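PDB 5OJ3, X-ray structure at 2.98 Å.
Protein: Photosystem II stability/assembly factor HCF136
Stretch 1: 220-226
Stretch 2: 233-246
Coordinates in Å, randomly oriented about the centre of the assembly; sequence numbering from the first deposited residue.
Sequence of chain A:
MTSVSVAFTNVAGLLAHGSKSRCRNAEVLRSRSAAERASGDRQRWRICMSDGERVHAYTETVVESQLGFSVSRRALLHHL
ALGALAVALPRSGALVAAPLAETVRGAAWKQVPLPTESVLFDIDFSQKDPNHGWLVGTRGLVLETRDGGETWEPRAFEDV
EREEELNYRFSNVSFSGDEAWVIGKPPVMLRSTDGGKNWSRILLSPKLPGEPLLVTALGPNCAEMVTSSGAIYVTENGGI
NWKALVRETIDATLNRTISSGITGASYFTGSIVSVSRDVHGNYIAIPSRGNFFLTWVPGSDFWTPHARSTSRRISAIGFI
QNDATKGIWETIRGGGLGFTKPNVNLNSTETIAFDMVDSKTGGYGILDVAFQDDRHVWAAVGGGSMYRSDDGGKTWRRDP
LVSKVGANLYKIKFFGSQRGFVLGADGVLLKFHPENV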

# COMPACT_ATOMS: atom_id res chain seq x y z
N PRO A 220 17.07 -6.37 -11.89
CA PRO A 220 18.47 -6.05 -11.55
C PRO A 220 18.74 -4.56 -11.66
O PRO A 220 18.58 -3.96 -12.73
CB PRO A 220 19.27 -6.86 -12.57
CG PRO A 220 18.34 -7.95 -13.00
CD PRO A 220 16.98 -7.35 -12.98
N ASN A 221 19.14 -3.96 -10.54
CA ASN A 221 19.53 -2.55 -10.46
C ASN A 221 18.42 -1.61 -10.92
O ASN A 221 18.69 -0.47 -11.32
CB ASN A 221 20.81 -2.29 -11.27
CG ASN A 221 21.86 -3.35 -11.06
OD1 ASN A 221 22.16 -3.74 -9.92
ND2 ASN A 221 22.44 -3.85 -12.15
N CYS A 222 17.16 -2.05 -10.85
CA CYS A 222 16.04 -1.31 -11.40
C CYS A 222 14.95 -1.18 -10.35
O CYS A 222 14.61 -2.16 -9.68
CB CYS A 222 15.49 -2.02 -12.65
SG CYS A 222 14.26 -1.08 -13.58
N ALA A 223 14.40 0.03 -10.21
CA ALA A 223 13.37 0.29 -9.21
C ALA A 223 12.64 1.58 -9.56
O ALA A 223 13.23 2.51 -10.12
CB ALA A 223 13.95 0.37 -7.80
N GLU A 224 11.36 1.63 -9.21
CA GLU A 224 10.53 2.81 -9.40
C GLU A 224 10.14 3.40 -8.05
O GLU A 224 9.67 2.68 -7.17
CB GLU A 224 9.27 2.49 -10.21
CG GLU A 224 9.51 2.38 -11.71
CD GLU A 224 8.23 2.15 -12.49
OE1 GLU A 224 7.16 2.09 -11.86
OE2 GLU A 224 8.30 2.02 -13.74
N MET A 225 10.33 4.71 -7.90
CA MET A 225 9.99 5.43 -6.68
C MET A 225 8.84 6.39 -6.95
O MET A 225 8.80 7.05 -7.99
CB MET A 225 11.19 6.19 -6.13
CG MET A 225 10.82 7.31 -5.16
SD MET A 225 12.25 8.16 -4.48
CE MET A 225 13.12 8.56 -5.99
N VAL A 226 7.91 6.47 -5.99
CA VAL A 226 6.83 7.44 -6.00
C VAL A 226 6.98 8.32 -4.78
O VAL A 226 7.26 7.83 -3.68
CB VAL A 226 5.45 6.75 -6.02
CG1 VAL A 226 4.34 7.78 -6.15
CG2 VAL A 226 5.39 5.76 -7.15
N TYR A 233 9.61 8.11 -10.48
CA TYR A 233 10.97 8.02 -10.99
C TYR A 233 11.38 6.56 -11.10
O TYR A 233 10.96 5.73 -10.30
CB TYR A 233 11.96 8.75 -10.07
CG TYR A 233 11.78 10.25 -10.00
CD1 TYR A 233 12.40 11.09 -10.91
CD2 TYR A 233 10.98 10.82 -9.01
CE1 TYR A 233 12.24 12.45 -10.84
CE2 TYR A 233 10.82 12.18 -8.93
CZ TYR A 233 11.45 13.00 -9.85
OH TYR A 233 11.29 14.36 -9.79
N VAL A 234 12.20 6.26 -12.11
CA VAL A 234 12.83 4.95 -12.26
C VAL A 234 14.35 5.16 -12.23
O VAL A 234 14.86 6.12 -12.80
CB VAL A 234 12.39 4.24 -13.56
CG1 VAL A 234 12.53 5.15 -14.78
CG2 VAL A 234 13.15 2.91 -13.76
N THR A 235 15.05 4.28 -11.52
CA THR A 235 16.49 4.15 -11.63
C THR A 235 16.78 2.83 -12.34
O THR A 235 16.03 1.87 -12.20
CB THR A 235 17.19 4.17 -10.25
OG1 THR A 235 18.61 4.25 -10.41
CG2 THR A 235 16.85 2.93 -9.43
N GLU A 236 17.83 2.81 -13.15
CA GLU A 236 18.26 1.59 -13.81
C GLU A 236 19.71 1.26 -13.51
O GLU A 236 20.20 0.24 -14.01
CB GLU A 236 18.06 1.70 -15.33
CG GLU A 236 16.60 1.79 -15.75
CD GLU A 236 16.43 2.01 -17.24
OE1 GLU A 236 17.45 2.09 -17.95
OE2 GLU A 236 15.27 2.09 -17.70
N ASN A 237 20.39 2.07 -12.71
CA ASN A 237 21.78 1.85 -12.32
C ASN A 237 21.90 1.76 -10.80
O ASN A 237 22.88 2.21 -10.20
CB ASN A 237 22.68 2.95 -12.87
CG ASN A 237 22.20 4.34 -12.51
OD1 ASN A 237 21.36 4.52 -11.63
ND2 ASN A 237 22.74 5.34 -13.19
N GLY A 238 20.89 1.18 -10.16
CA GLY A 238 20.96 0.90 -8.73
C GLY A 238 20.86 2.11 -7.82
O GLY A 238 21.38 2.07 -6.71
N GLY A 239 20.21 3.18 -8.27
CA GLY A 239 19.97 4.34 -7.44
C GLY A 239 20.72 5.59 -7.85
O GLY A 239 20.42 6.67 -7.33
N ILE A 240 21.69 5.47 -8.76
CA ILE A 240 22.52 6.62 -9.13
C ILE A 240 21.68 7.71 -9.79
O ILE A 240 21.58 8.84 -9.29
CB ILE A 240 23.68 6.18 -10.03
CG1 ILE A 240 24.76 5.47 -9.22
CG2 ILE A 240 24.27 7.36 -10.79
CD1 ILE A 240 25.52 4.42 -9.99
N ASN A 241 21.05 7.38 -10.91
CA ASN A 241 20.26 8.34 -11.68
C ASN A 241 18.78 8.03 -11.56
O ASN A 241 18.38 6.87 -11.40
CB ASN A 241 20.67 8.32 -13.15
CG ASN A 241 22.13 8.64 -13.36
OD1 ASN A 241 22.72 9.44 -12.63
ND2 ASN A 241 22.74 8.03 -14.37
N TRP A 242 17.96 9.07 -11.64
CA TRP A 242 16.50 8.95 -11.59
C TRP A 242 15.91 9.73 -12.76
O TRP A 242 15.84 10.96 -12.72
CB TRP A 242 15.96 9.47 -10.26
CG TRP A 242 16.33 8.63 -9.08
CD1 TRP A 242 17.36 8.85 -8.22
CD2 TRP A 242 15.68 7.44 -8.64
NE1 TRP A 242 17.39 7.87 -7.26
CE2 TRP A 242 16.36 6.99 -7.50
CE3 TRP A 242 14.58 6.70 -9.10
CZ2 TRP A 242 15.99 5.84 -6.80
CZ3 TRP A 242 14.21 5.56 -8.41
CH2 TRP A 242 14.91 5.14 -7.28
N LYS A 243 15.48 9.01 -13.80
CA LYS A 243 14.71 9.63 -14.87
C LYS A 243 13.24 9.65 -14.47
O LYS A 243 12.70 8.64 -14.03
CB LYS A 243 14.88 8.87 -16.18
CG LYS A 243 14.18 9.56 -17.36
CD LYS A 243 14.04 8.65 -18.57
CE LYS A 243 12.59 8.58 -19.04
NZ LYS A 243 12.24 7.21 -19.52
N ALA A 244 12.61 10.81 -14.62
CA ALA A 244 11.20 10.94 -14.28
C ALA A 244 10.32 10.26 -15.33
O ALA A 244 10.71 10.11 -16.49
CB ALA A 244 10.81 12.41 -14.13
N LEU A 245 9.13 9.86 -14.91
CA LEU A 245 8.18 9.21 -15.80
C LEU A 245 6.97 10.08 -16.14
O LEU A 245 6.34 9.85 -17.17
CB LEU A 245 7.68 7.89 -15.19
CG LEU A 245 8.64 6.70 -15.21
CD1 LEU A 245 7.91 5.43 -14.79
CD2 LEU A 245 9.27 6.53 -16.58
N VAL A 246 6.65 11.06 -15.31
CA VAL A 246 5.46 11.89 -15.48
C VAL A 246 5.93 13.31 -15.77
O VAL A 246 6.49 13.98 -14.90
CB VAL A 246 4.55 11.85 -14.26
CG1 VAL A 246 3.14 12.25 -14.63
CG2 VAL A 246 4.56 10.45 -13.64

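Residues 222-226 and 233-235 form neighbouring antiparallel strands, their axes approaching to 4.6 Å with an angle of 158° between their N-to-C directions. Two hydrogen-bonded pairs set the register. Between Ala223 and Thr235, Thr235 N donates to Ala223 O at 2.9 Å and Ala223 N to Thr235 O at 3.2 Å; between Met225 and Tyr233, Met225 N donates to Tyr233 O at 2.7 Å and Tyr233 N to Met225 O at 2.8 Å. Glu224 and Val234 lie between them as a non-hydrogen-bonded pair, where the backbones draw together to a CA-CA distance of 4.2 Å. The carbonyls here also receive CA-H...O contacts, with Glu224 CA 3.1 Å from Tyr233 O and Val234 CA 3.3 Å from Ala223 O.

Beyond the paired strands one further hydrogen bond ties the loops together, from Gly238 N to Asn221 O at 3.0 Å. Gly238 has a positive phi of 73°, a conformation that favours glycine, and an ideal CB there would lie 4.0 Å from Asn221 CB. Gly239 follows with phi 112°, where a CB would be jammed against the preceding carbonyl. The turn is braced by Thr235, whose OG1 accepts from Gly239 N at 2.9 Å and donates to Asn241 O at 2.8 Å. A buried threonine thus satisfies its hydroxyl within its own stretch while its methyl, CG2, packs 4.2 Å from Ala223 CB.

Ala223, Met225, Tyr233 and Thr235 share one face of the sheet, and Trp242 closes over part of it. Met225 is the centre of this packing and loses 95 Å² to the other stretch. With chi1 and chi2 both t and chi3 p, its CE sits 3.7 Å from the centroid of the Trp242 six-membered ring, almost on the ring normal, in a CH-pi contact; the same CE lies 4.2 Å from Tyr233 CB. Met225 CB adds a 3.8 Å contact with Trp242 CZ3. A long, unbranched methionine can lay its methyl over the six-membered ring in this way. The backbone also approaches the indole, with Ala223 O 3.6 Å from Trp242 CZ3.

On the other face, Glu224 and Val234 pack through aliphatic atoms, Glu224 CG lying 3.9 Å from Val234 CB. Glu224 then extends to place OE2 3.6 Å from Leu245 CD1, while its OE1 is hydrogen-bonded elsewhere in the structure. Cys222 SG adds an apolar contact with Val234 CG2 at 4.1 Å. In all, the two stretches bury 544 Å², counting both sides.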